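Local atomic coordinates of uncharacterized protein (Alicyclobacillus acidocaldarius subsp. acidocaldarius, PDB entry 3RQB), a protein that is of unknown function but has the hot dog fold of acyl-CoA thioesterases, so it probably hydrolyses or binds acyl-CoA thioesters. Residues B[214-218]-B[257-261]; B[46-50]-B[180-184]; B[192-196]-B[233-239]; B[242-248]-B[261-267]. All coordinates share one frame; numbering follows the deposited sequence.

Contact 1 of 4, residues B[214-218]-B[257-261]; sequences YFLAD and LLATT
Tyr214 and Thr260 form an antiparallel hydrogen-bonded pair in which both backbone polar groups of each residue are used: Tyr214 N gives to Thr260 O at 2.9 Å, and Thr260 N returns a bond to Tyr214 O at 3.1 Å. Beyond this pair strand 257-267 carries a classic beta bulge, where Leu258 and Ala259 together face Val250, and segment 214-218 curls away into a turn. Leu258 O meets this turn as a double acceptor. Ala217 N reaches Leu258 O at 3.2 Å in an almost straight bond (170°), whereas Leu216 N lies 3.0 Å from Leu258 O with a more bent approach of 132°; both donors come from the same face of the Leu258 carbonyl plane. The carbonyls of Phe215 and Leu216 are taken by Arg115. The groups that touch are apolar: Leu216 CD1 sits 3.6 Å from Leu257 CD2 and also touches the methyl of Thr260, and Thr260 CG2 lies 3.5 Å from Tyr214 CB. With OG1 anti to the backbone N (chi1 -178°), Thr260 presents CG2 to these neighbours and sends its hydroxyl to Gly248 O in a weak bond. Tyr214 OH pairs with Thr262 OG1 of the second subunit. The chemistry implies a buried place where the backbone leaves regular pairing yet stays satisfied, because one carbonyl serves two amides and Arg115 takes two more, while leucine and threonine methyls fill the interior.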
loop_
_atom_site.group_PDB
_atom_site.type_symbol
_atom_site.label_atom_id
_atom_site.label_comp_id
_atom_site.label_asym_id
_atom_site.label_seq_id
_atom_site.Cartn_x
_atom_site.Cartn_y
_atom_site.Cartn_z
ATOM N N TYR B 214 6.634 -1.199 2.547
ATOM C CA TYR B 214 6.816 -1.401 3.971
ATOM C C TYR B 214 8.235 -1.908 4.181
ATOM O O TYR B 214 8.655 -2.854 3.497
ATOM C CB TYR B 214 5.824 -2.456 4.463
ATOM C CG TYR B 214 4.368 -2.076 4.315
ATOM C CD1 TYR B 214 3.990 -0.766 4.029
ATOM C CD2 TYR B 214 3.371 -3.023 4.487
ATOM C CE1 TYR B 214 2.659 -0.416 3.917
ATOM C CE2 TYR B 214 2.036 -2.685 4.373
ATOM C CZ TYR B 214 1.683 -1.383 4.090
ATOM O OH TYR B 214 0.351 -1.055 3.985
ATOM N N PHE B 215 8.994 -1.304 5.095
ATOM C CA PHE B 215 10.313 -1.866 5.368
ATOM C C PHE B 215 10.216 -2.803 6.560
ATOM O O PHE B 215 10.223 -2.348 7.697
ATOM C CB PHE B 215 11.295 -0.762 5.761
ATOM C CG PHE B 215 11.373 0.368 4.784
ATOM C CD1 PHE B 215 12.334 0.370 3.787
ATOM C CD2 PHE B 215 10.505 1.443 4.879
ATOM C CE1 PHE B 215 12.418 1.414 2.882
ATOM C CE2 PHE B 215 10.582 2.491 3.980
ATOM C CZ PHE B 215 11.541 2.476 2.978
ATOM N N LEU B 216 10.271 -4.108 6.311
ATOM C CA LEU B 216 10.048 -5.094 7.368
ATOM C C LEU B 216 11.303 -5.321 8.200
ATOM O O LEU B 216 11.240 -5.543 9.417
ATOM C CB LEU B 216 9.503 -6.403 6.783
ATOM C CG LEU B 216 8.144 -6.188 6.111
ATOM C CD1 LEU B 216 7.903 -7.186 4.986
ATOM C CD2 LEU B 216 7.023 -6.221 7.147
ATOM N N ALA B 217 12.447 -5.261 7.532
ATOM C CA ALA B 217 13.707 -5.470 8.205
ATOM C C ALA B 217 14.058 -4.239 9.018
ATOM O O ALA B 217 13.860 -3.095 8.576
ATOM C CB ALA B 217 14.794 -5.772 7.205
ATOM N N ASP B 218 14.572 -4.486 10.218
ATOM C CA ASP B 218 15.104 -3.431 11.062
ATOM C C ASP B 218 16.151 -2.676 10.275
ATOM O O ASP B 218 16.837 -3.248 9.432
ATOM C CB ASP B 218 15.770 -4.048 12.289
ATOM C CG ASP B 218 16.854 -5.053 11.914
ATOM O OD1 ASP B 218 16.501 -6.089 11.300
ATOM O OD2 ASP B 218 18.046 -4.809 12.226
ATOM N N LEU B 257 13.923 -11.140 4.856
ATOM C CA LEU B 257 12.941 -10.404 4.082
ATOM C C LEU B 257 13.071 -8.920 4.394
ATOM O O LEU B 257 12.813 -8.474 5.514
ATOM C CB LEU B 257 11.535 -10.879 4.431
ATOM C CG LEU B 257 10.414 -10.086 3.760
ATOM C CD1 LEU B 257 10.464 -10.277 2.256
ATOM C CD2 LEU B 257 9.060 -10.503 4.304
ATOM N N LEU B 258 13.465 -8.159 3.383
ATOM C CA LEU B 258 13.809 -6.751 3.545
ATOM C C LEU B 258 12.600 -5.809 3.468
ATOM O O LEU B 258 12.355 -5.033 4.391
ATOM C CB LEU B 258 14.913 -6.357 2.568
ATOM C CG LEU B 258 16.106 -7.322 2.590
ATOM C CD1 LEU B 258 17.105 -6.997 1.500
ATOM C CD2 LEU B 258 16.792 -7.315 3.937
ATOM N N ALA B 259 11.901 -5.811 2.336
ATOM C CA ALA B 259 10.693 -5.000 2.199
ATOM C C ALA B 259 9.627 -5.662 1.349
ATOM O O ALA B 259 9.884 -6.629 0.638
ATOM C CB ALA B 259 11.029 -3.639 1.637
ATOM N N THR B 260 8.421 -5.122 1.438
ATOM C CA THR B 260 7.313 -5.575 0.629
ATOM C C THR B 260 6.710 -4.345 -0.041
ATOM O O THR B 260 6.705 -3.256 0.544
ATOM C CB THR B 260 6.260 -6.322 1.482
ATOM O OG1 THR B 260 5.203 -6.803 0.640
ATOM C CG2 THR B 260 5.677 -5.405 2.540
ATOM N N THR B 261 6.232 -4.506 -1.273
ATOM C CA THR B 261 5.643 -3.388 -1.997
ATOM C C THR B 261 4.430 -3.758 -2.788
ATOM O O THR B 261 4.281 -4.888 -3.243
ATOM C CB THR B 261 6.597 -2.794 -3.030
ATOM O OG1 THR B 261 6.921 -3.788 -4.005
ATOM C CG2 THR B 261 7.846 -2.326 -2.362
#

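Contact 2 of 4, residues B[46-50]-B[180-184]; sequences ATMLK and LDHAA
Ala46 and Ala183 bring two helices together, 4.4 Å apart at their CA atoms, where the middle of helix 41-53 meets the first turn of helix 182-188. Such closeness suits alanine at both places. Ala46 CB lies 3.8 Å from Ala183 CB and also touches Ala183 O. Leu49 covers one flank: with CG anti to its backbone N (chi1 -179°), it reaches forward and lays CD2 against Ala183 CA at 3.7 Å, with His182 CB just beyond. Lys50 covers another. Its chain, bent at chi2 and chi3, folds over the Ala183 methyl, Lys50 CD to Ala183 CB 3.6 Å, so the aliphatic part packs while the ammonium group travels on toward Asp181. There Lys50 NZ and Asp181 OD2 form a long salt bridge of 3.9 Å. Asp181 is the N-cap residue of helix 182-188: its OD1 accepts the capping bond from Ala184 N at 3.1 Å on the syn side, and also pairs with Arg178. Two cations near this carboxylate would probably favour its charged state. Phe12 of helix 11-15 packs on both alanines. Helix 41-53 belongs to the N-terminal thioesterase domain and helix 182-188 to the C-terminal one, consistent with a double hot dog fold whose halves meet here.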
loop_
_atom_site.group_PDB
_atom_site.type_symbol
_atom_site.label_atom_id
_atom_site.label_comp_id
_atom_site.label_asym_id
_atom_site.label_seq_id
_atom_site.Cartn_x
_atom_site.Cartn_y
_atom_site.Cartn_z
ATOM N N ALA B 46 12.013 7.663 -3.759
ATOM C CA ALA B 46 13.209 7.804 -2.931
ATOM C C ALA B 46 13.359 9.273 -2.558
ATOM O O ALA B 46 13.480 9.629 -1.388
ATOM C CB ALA B 46 14.431 7.319 -3.681
ATOM N N THR B 47 13.312 10.129 -3.569
ATOM C CA THR B 47 13.257 11.566 -3.337
ATOM C C THR B 47 12.181 11.995 -2.320
ATOM O O THR B 47 12.470 12.761 -1.416
ATOM C CB THR B 47 13.042 12.319 -4.649
ATOM O OG1 THR B 47 14.206 12.166 -5.466
ATOM C CG2 THR B 47 12.812 13.785 -4.370
HETATM N N MSE B 48 10.951 11.511 -2.466
HETATM C CA MSE B 48 9.888 11.841 -1.516
HETATM C C MSE B 48 10.271 11.476 -0.086
HETATM O O MSE B 48 9.855 12.147 0.859
HETATM C CB MSE B 48 8.571 11.144 -1.882
HETATM C CG MSE B 48 7.870 11.733 -3.098
HETATM SE SE MSE B 48 7.568 13.657 -2.928
HETATM C CE MSE B 48 5.633 13.632 -2.682
ATOM N N LEU B 49 11.055 10.409 0.068
ATOM C CA LEU B 49 11.436 9.893 1.390
ATOM C C LEU B 49 12.568 10.675 2.082
ATOM O O LEU B 49 12.522 10.928 3.302
ATOM C CB LEU B 49 11.814 8.415 1.276
ATOM C CG LEU B 49 12.219 7.693 2.563
ATOM C CD1 LEU B 49 11.061 7.640 3.553
ATOM C CD2 LEU B 49 12.713 6.290 2.237
ATOM N N LYS B 50 13.582 11.049 1.301
ATOM C CA LYS B 50 14.694 11.823 1.826
ATOM C C LYS B 50 14.167 13.069 2.494
ATOM O O LYS B 50 14.638 13.445 3.561
ATOM C CB LYS B 50 15.667 12.216 0.719
ATOM C CG LYS B 50 16.342 11.037 0.058
ATOM C CD LYS B 50 16.941 10.094 1.092
ATOM C CE LYS B 50 18.165 10.693 1.771
ATOM N NZ LYS B 50 18.738 9.750 2.780
ATOM N N LEU B 180 23.584 0.172 0.774
ATOM C CA LEU B 180 22.138 0.173 0.828
ATOM C C LEU B 180 21.628 1.017 1.975
ATOM O O LEU B 180 22.169 0.961 3.076
ATOM C CB LEU B 180 21.602 -1.246 0.963
ATOM C CG LEU B 180 20.087 -1.312 0.794
ATOM C CD1 LEU B 180 19.666 -0.676 -0.529
ATOM C CD2 LEU B 180 19.613 -2.745 0.879
ATOM N N ASP B 181 20.593 1.806 1.697
ATOM C CA ASP B 181 19.857 2.532 2.726
ATOM C C ASP B 181 18.376 2.526 2.367
ATOM O O ASP B 181 17.975 1.890 1.404
ATOM C CB ASP B 181 20.391 3.959 2.896
ATOM C CG ASP B 181 19.949 4.895 1.786
ATOM O OD1 ASP B 181 19.561 4.415 0.703
ATOM O OD2 ASP B 181 19.998 6.124 2.002
ATOM N N HIS B 182 17.556 3.234 3.125
ATOM C CA HIS B 182 16.114 3.125 2.935
ATOM C C HIS B 182 15.614 3.644 1.591
ATOM O O HIS B 182 14.860 2.964 0.894
ATOM C CB HIS B 182 15.371 3.780 4.098
ATOM C CG HIS B 182 15.601 3.089 5.408
ATOM N ND1 HIS B 182 14.799 2.061 5.862
ATOM C CD2 HIS B 182 16.558 3.259 6.351
ATOM C CE1 HIS B 182 15.245 1.638 7.031
ATOM N NE2 HIS B 182 16.312 2.349 7.350
ATOM N N ALA B 183 16.034 4.842 1.212
ATOM C CA ALA B 183 15.534 5.411 -0.035
ATOM C C ALA B 183 15.938 4.559 -1.250
ATOM O O ALA B 183 15.136 4.323 -2.153
ATOM C CB ALA B 183 15.974 6.870 -0.190
ATOM N N ALA B 184 17.180 4.084 -1.252
ATOM C CA ALA B 184 17.697 3.285 -2.358
ATOM C C ALA B 184 16.850 2.038 -2.489
ATOM O O ALA B 184 16.580 1.534 -3.594
ATOM C CB ALA B 184 19.137 2.908 -2.093
#

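Contact 3 of 4, residues B[192-196]-B[233-239]; sequences FVPRV and VARATGF
The methyl of Ala234 serves two flat groups at once: Ala234 CB lies over one face of the Phe192 ring, a CH-pi contact 3.6 Å from the ring centroid and 15° off the normal, and over the centre of one face of the Arg195 guanidinium, 3.7 Å above its plane. In this hot dog fold, strand 230-240 thus receives on one side the loop 192-194 and the start of helix 195-200. The small alanine lets both groups come down on the strand. Arg195 is buried, and its CG rests on Ala236 CB at 3.7 Å; the bends at chi2 (-59°) and chi3 (88°) then carry CD past Arg235 O and bring the guanidinium back over the Ala234 methyl. Its nitrogens are well supplied with acceptors: NH1 binds Ala166 O and Thr168 OG1, NE binds Gln246 OE1, and NH2 makes a weak bond to Val193 O in its own segment. Together these probably restrict the guanidinium's rotation. Farther along, Gly238 and Phe239 pair with an antiparallel strand of the second subunit, which continues the pairing into that neighbour. A large, flat, apolar ring suits position 239, since it can cover Val196 and at the same time meet Trp119 of the second subunit; Phe239 CE2 lies 3.9 Å from Val196 CA and 4.0 Å from Val196 CB.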
loop_
_atom_site.group_PDB
_atom_site.type_symbol
_atom_site.label_atom_id
_atom_site.label_comp_id
_atom_site.label_asym_id
_atom_site.label_seq_id
_atom_site.Cartn_x
_atom_site.Cartn_y
_atom_site.Cartn_z
ATOM N N PHE B 192 11.213 -3.363 -11.189
ATOM C CA PHE B 192 10.580 -4.480 -11.886
ATOM C C PHE B 192 9.924 -4.089 -13.199
ATOM O O PHE B 192 9.178 -3.109 -13.279
ATOM C CB PHE B 192 9.536 -5.151 -10.998
ATOM C CG PHE B 192 10.111 -5.792 -9.775
ATOM C CD1 PHE B 192 10.998 -6.848 -9.889
ATOM C CD2 PHE B 192 9.766 -5.345 -8.514
ATOM C CE1 PHE B 192 11.537 -7.446 -8.761
ATOM C CE2 PHE B 192 10.302 -5.932 -7.389
ATOM C CZ PHE B 192 11.188 -6.988 -7.512
ATOM N N VAL B 193 10.197 -4.885 -14.222
ATOM C CA VAL B 193 9.486 -4.777 -15.475
ATOM C C VAL B 193 7.996 -4.824 -15.175
ATOM O O VAL B 193 7.568 -5.573 -14.301
ATOM C CB VAL B 193 9.868 -5.935 -16.383
ATOM C CG1 VAL B 193 8.748 -6.251 -17.361
ATOM C CG2 VAL B 193 11.161 -5.605 -17.106
ATOM N N PRO B 194 7.198 -4.011 -15.891
ATOM C CA PRO B 194 5.760 -3.886 -15.631
ATOM C C PRO B 194 5.072 -5.222 -15.812
ATOM O O PRO B 194 5.238 -5.840 -16.869
ATOM C CB PRO B 194 5.289 -2.933 -16.741
ATOM C CG PRO B 194 6.499 -2.203 -17.150
ATOM C CD PRO B 194 7.607 -3.203 -17.049
ATOM N N ARG B 195 4.278 -5.638 -14.828
ATOM C CA ARG B 195 3.731 -6.992 -14.841
ATOM C C ARG B 195 3.126 -7.330 -16.219
ATOM O O ARG B 195 3.402 -8.389 -16.799
ATOM C CB ARG B 195 2.695 -7.171 -13.723
ATOM C CG ARG B 195 3.249 -7.086 -12.291
ATOM C CD ARG B 195 4.321 -8.133 -12.018
ATOM N NE ARG B 195 5.652 -7.646 -12.380
ATOM C CZ ARG B 195 6.656 -8.410 -12.807
ATOM N NH1 ARG B 195 6.500 -9.713 -12.942
ATOM N NH2 ARG B 195 7.824 -7.865 -13.106
ATOM N N VAL B 196 2.337 -6.402 -16.755
ATOM C CA VAL B 196 1.620 -6.620 -18.006
ATOM C C VAL B 196 2.539 -6.978 -19.196
ATOM O O VAL B 196 2.220 -7.873 -19.979
ATOM C CB VAL B 196 0.699 -5.420 -18.331
ATOM C CG1 VAL B 196 1.521 -4.230 -18.772
ATOM C CG2 VAL B 196 -0.320 -5.787 -19.401
ATOM N N VAL B 233 11.028 -10.204 -5.915
ATOM C CA VAL B 233 9.985 -11.045 -6.477
ATOM C C VAL B 233 8.749 -10.192 -6.688
ATOM O O VAL B 233 8.132 -9.733 -5.728
ATOM C CB VAL B 233 9.596 -12.181 -5.518
ATOM C CG1 VAL B 233 8.480 -13.037 -6.138
ATOM C CG2 VAL B 233 10.818 -13.020 -5.148
ATOM N N ALA B 234 8.354 -10.015 -7.938
ATOM C CA ALA B 234 7.164 -9.240 -8.221
ATOM C C ALA B 234 6.146 -10.147 -8.868
ATOM O O ALA B 234 6.459 -10.890 -9.798
ATOM C CB ALA B 234 7.493 -8.071 -9.127
ATOM N N ARG B 235 4.925 -10.090 -8.359
ATOM C CA ARG B 235 3.834 -10.871 -8.918
ATOM C C ARG B 235 2.675 -9.929 -9.194
ATOM O O ARG B 235 2.692 -8.756 -8.802
ATOM C CB ARG B 235 3.422 -12.035 -7.997
ATOM C CG ARG B 235 2.543 -11.657 -6.809
ATOM C CD ARG B 235 2.234 -12.862 -5.903
ATOM N NE ARG B 235 1.465 -12.484 -4.709
ATOM C CZ ARG B 235 0.140 -12.593 -4.581
ATOM N NH1 ARG B 235 -0.595 -13.082 -5.579
ATOM N NH2 ARG B 235 -0.455 -12.215 -3.449
ATOM N N ALA B 236 1.698 -10.425 -9.931
ATOM C CA ALA B 236 0.526 -9.632 -10.238
ATOM C C ALA B 236 -0.683 -10.348 -9.691
ATOM O O ALA B 236 -0.633 -11.535 -9.376
ATOM C CB ALA B 236 0.390 -9.442 -11.739
ATOM N N THR B 237 -1.770 -9.611 -9.541
ATOM C CA THR B 237 -3.000 -10.206 -9.052
ATOM C C THR B 237 -4.029 -10.291 -10.178
ATOM O O THR B 237 -4.419 -11.378 -10.596
ATOM C CB THR B 237 -3.550 -9.429 -7.858
ATOM O OG1 THR B 237 -2.456 -8.940 -7.071
ATOM C CG2 THR B 237 -4.411 -10.336 -7.011
ATOM N N GLY B 238 -4.455 -9.145 -10.686
ATOM C CA GLY B 238 -5.396 -9.147 -11.784
ATOM C C GLY B 238 -5.198 -7.954 -12.688
ATOM O O GLY B 238 -4.425 -7.050 -12.373
ATOM N N PHE B 239 -5.877 -7.977 -13.831
ATOM C CA PHE B 239 -5.886 -6.858 -14.753
ATOM C C PHE B 239 -7.332 -6.634 -15.154
ATOM O O PHE B 239 -7.943 -7.503 -15.781
ATOM C CB PHE B 239 -5.087 -7.201 -16.005
ATOM C CG PHE B 239 -3.713 -7.776 -15.736
ATOM C CD1 PHE B 239 -3.546 -9.133 -15.473
ATOM C CD2 PHE B 239 -2.579 -6.971 -15.798
ATOM C CE1 PHE B 239 -2.271 -9.672 -15.249
ATOM C CE2 PHE B 239 -1.302 -7.503 -15.575
ATOM C CZ PHE B 239 -1.150 -8.853 -15.302
#

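Contact 4 of 4, residues B[242-248]-B[261-267]; sequences GYFDQIG and TTQLVYM
The beta hairpin of strands 243-251 and 257-267 holds this contact, its antiparallel strands 4.5 Å apart at closest approach with N-to-C directions 165° apart. Phe244-Val265, Gln246-Gln263 and Gly248-Thr261 are the hydrogen-bonded pairs, with Val265 N to Phe244 O at 2.7 Å; Asp245-Leu264 and Ile247-Thr262, between them, are non-hydrogen-bonded. At the open end Met267 N binds Gly242 O at 2.8 Å, the donor standing above the carbonyl plane. Phe244 takes chi1 74°, which swings its ring across the neighbouring strand, one face on Val265, whose CB is 3.8 Å from the ring centroid, a CH-pi contact. Its edge meets Met267 CB, and the selenium of this selenomethionine stands obliquely, Met267 SE 5.2 Å from the Phe244 centroid, a Met-aromatic contact. Within this hot dog fold Phe244 and Val265 form the apolar end of their face, under helix 195-200, where Phe244 touches Val196 and Arg195. Gln246 and Gln263 make its polar part, Gln246 OE1 bonding Arg195 NE. The other face includes Tyr243, Asp245 and Leu264. Tyr266 directs its edge at the face of Tyr243 in a T-shaped stack, centroids 5.5 Å apart and planes at 73°. Buried Asp245 OD2 is hydrogen-bonded to Thr237 OG1, and Thr262 OG1 to Tyr214 OH of the second subunit.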
loop_
_atom_site.group_PDB
_atom_site.type_symbol
_atom_site.label_atom_id
_atom_site.label_comp_id
_atom_site.label_asym_id
_atom_site.label_seq_id
_atom_site.Cartn_x
_atom_site.Cartn_y
_atom_site.Cartn_z
ATOM N N GLY B 242 -8.805 -1.318 -17.279
ATOM C CA GLY B 242 -7.880 -0.205 -17.346
ATOM C C GLY B 242 -6.799 -0.158 -16.291
ATOM O O GLY B 242 -5.933 0.709 -16.343
ATOM N N TYR B 243 -6.831 -1.073 -15.329
ATOM C CA TYR B 243 -5.787 -1.089 -14.303
ATOM C C TYR B 243 -5.269 -2.470 -13.948
ATOM O O TYR B 243 -5.918 -3.484 -14.214
ATOM C CB TYR B 243 -6.254 -0.383 -13.031
ATOM C CG TYR B 243 -6.388 1.101 -13.219
ATOM C CD1 TYR B 243 -5.354 1.967 -12.890
ATOM C CD2 TYR B 243 -7.546 1.635 -13.760
ATOM C CE1 TYR B 243 -5.487 3.339 -13.078
ATOM C CE2 TYR B 243 -7.690 2.986 -13.955
ATOM C CZ TYR B 243 -6.668 3.844 -13.613
ATOM O OH TYR B 243 -6.862 5.202 -13.820
ATOM N N PHE B 244 -4.078 -2.493 -13.356
ATOM C CA PHE B 244 -3.557 -3.708 -12.748
ATOM C C PHE B 244 -2.627 -3.354 -11.592
ATOM O O PHE B 244 -2.285 -2.184 -11.398
ATOM C CB PHE B 244 -2.795 -4.539 -13.781
ATOM C CG PHE B 244 -1.453 -3.971 -14.133
ATOM C CD1 PHE B 244 -1.318 -3.099 -15.204
ATOM C CD2 PHE B 244 -0.325 -4.299 -13.377
ATOM C CE1 PHE B 244 -0.079 -2.570 -15.521
ATOM C CE2 PHE B 244 0.916 -3.777 -13.680
ATOM C CZ PHE B 244 1.045 -2.911 -14.753
ATOM N N ASP B 245 -2.150 -4.383 -10.893
ATOM C CA ASP B 245 -1.413 -4.205 -9.650
ATOM C C ASP B 245 -0.147 -5.055 -9.596
ATOM O O ASP B 245 -0.026 -6.074 -10.273
ATOM C CB ASP B 245 -2.299 -4.568 -8.456
ATOM C CG ASP B 245 -2.279 -6.055 -8.152
ATOM O OD1 ASP B 245 -2.303 -6.864 -9.104
ATOM O OD2 ASP B 245 -2.218 -6.410 -6.958
ATOM N N GLN B 246 0.791 -4.638 -8.761
ATOM C CA GLN B 246 2.017 -5.381 -8.608
ATOM C C GLN B 246 2.214 -5.601 -7.134
ATOM O O GLN B 246 2.118 -4.665 -6.349
ATOM C CB GLN B 246 3.191 -4.588 -9.182
ATOM C CG GLN B 246 4.416 -5.430 -9.468
ATOM C CD GLN B 246 5.486 -4.663 -10.215
ATOM O OE1 GLN B 246 5.449 -4.558 -11.440
ATOM N NE2 GLN B 246 6.454 -4.121 -9.477
ATOM N N ILE B 247 2.455 -6.848 -6.760
ATOM C CA ILE B 247 2.872 -7.163 -5.407
ATOM C C ILE B 247 4.291 -7.688 -5.461
ATOM O O ILE B 247 4.625 -8.504 -6.320
ATOM C CB ILE B 247 1.976 -8.221 -4.777
ATOM C CG1 ILE B 247 0.509 -7.851 -4.987
ATOM C CG2 ILE B 247 2.290 -8.361 -3.303
ATOM C CD1 ILE B 247 -0.441 -8.599 -4.077
ATOM N N GLY B 248 5.137 -7.229 -4.551
ATOM C CA GLY B 248 6.512 -7.672 -4.587
ATOM C C GLY B 248 7.232 -7.690 -3.261
ATOM O O GLY B 248 6.865 -6.970 -2.333
ATOM N N THR B 261 6.232 -4.506 -1.273
ATOM C CA THR B 261 5.643 -3.388 -1.997
ATOM C C THR B 261 4.430 -3.758 -2.788
ATOM O O THR B 261 4.281 -4.888 -3.243
ATOM C CB THR B 261 6.597 -2.794 -3.030
ATOM O OG1 THR B 261 6.921 -3.788 -4.005
ATOM C CG2 THR B 261 7.846 -2.326 -2.362
ATOM N N THR B 262 3.590 -2.754 -2.982
ATOM C CA THR B 262 2.473 -2.840 -3.897
ATOM C C THR B 262 2.476 -1.642 -4.832
ATOM O O THR B 262 3.015 -0.567 -4.526
ATOM C CB THR B 262 1.137 -2.901 -3.156
ATOM O OG1 THR B 262 0.898 -1.654 -2.492
ATOM C CG2 THR B 262 1.165 -4.017 -2.129
ATOM N N GLN B 263 1.869 -1.849 -5.986
ATOM C CA GLN B 263 1.832 -0.834 -7.005
ATOM C C GLN B 263 0.481 -0.934 -7.672
ATOM O O GLN B 263 0.031 -2.034 -7.992
ATOM C CB GLN B 263 2.926 -1.128 -8.027
ATOM C CG GLN B 263 3.427 0.065 -8.799
ATOM C CD GLN B 263 4.808 -0.178 -9.361
ATOM O OE1 GLN B 263 5.065 0.076 -10.533
ATOM N NE2 GLN B 263 5.707 -0.679 -8.524
ATOM N N LEU B 264 -0.168 0.206 -7.881
ATOM C CA LEU B 264 -1.367 0.244 -8.705
ATOM C C LEU B 264 -1.031 0.959 -10.002
ATOM O O LEU B 264 -0.533 2.086 -9.996
ATOM C CB LEU B 264 -2.515 0.953 -7.998
ATOM C CG LEU B 264 -3.812 0.878 -8.812
ATOM C CD1 LEU B 264 -4.149 -0.577 -9.093
ATOM C CD2 LEU B 264 -4.996 1.590 -8.135
ATOM N N VAL B 265 -1.299 0.306 -11.121
ATOM C CA VAL B 265 -0.820 0.831 -12.375
ATOM C C VAL B 265 -1.890 0.918 -13.444
ATOM O O VAL B 265 -2.541 -0.071 -13.789
ATOM C CB VAL B 265 0.316 -0.021 -12.900
ATOM C CG1 VAL B 265 0.997 0.689 -14.050
ATOM C CG2 VAL B 265 1.294 -0.310 -11.786
ATOM N N TYR B 266 -2.050 2.125 -13.962
ATOM C CA TYR B 266 -2.859 2.371 -15.135
ATOM C C TYR B 266 -2.331 1.603 -16.336
ATOM O O TYR B 266 -1.130 1.549 -16.581
ATOM C CB TYR B 266 -2.839 3.850 -15.465
ATOM C CG TYR B 266 -3.553 4.167 -16.748
ATOM C CD1 TYR B 266 -4.947 4.219 -16.797
ATOM C CD2 TYR B 266 -2.846 4.413 -17.917
ATOM C CE1 TYR B 266 -5.621 4.515 -17.978
ATOM C CE2 TYR B 266 -3.510 4.709 -19.103
ATOM C CZ TYR B 266 -4.900 4.760 -19.129
ATOM O OH TYR B 266 -5.561 5.054 -20.305
HETATM N N MSE B 267 -3.244 1.036 -17.106
HETATM C CA MSE B 267 -2.875 0.228 -18.252
HETATM C C MSE B 267 -3.808 0.486 -19.446
HETATM O O MSE B 267 -5.029 0.559 -19.280
HETATM C CB MSE B 267 -2.915 -1.226 -17.823
HETATM C CG MSE B 267 -3.241 -2.209 -18.902
HETATM SE SE MSE B 267 -3.977 -3.765 -18.026
HETATM C CE MSE B 267 -5.780 -3.091 -17.657
#

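Contacts 1 and 4 share Thr261 and strand 257-267, which pairs with strand 206-215 along one edge and strand 243-251 along the other; their centres are about 18 Å apart. Contact 3 lies beside contact 4, centres about 7 Å apart, and adds the next strand, 230-240, through a probable hydrogen bond of 2.6 Å between Arg235 N and Ile247 O. Contact 2 is about 13 Å from contact 1, centre to centre, and touches it where the Phe215 ring meets His182 and Leu49. Contacts 1, 3 and 4 all reach the second subunit, whereas contact 2 is internal. No ligand is bound, but Gln263 of contact 4, near Asp190 and Thr208, is consistent with the Asp-Thr-Gln site of TesB-type thioesterases.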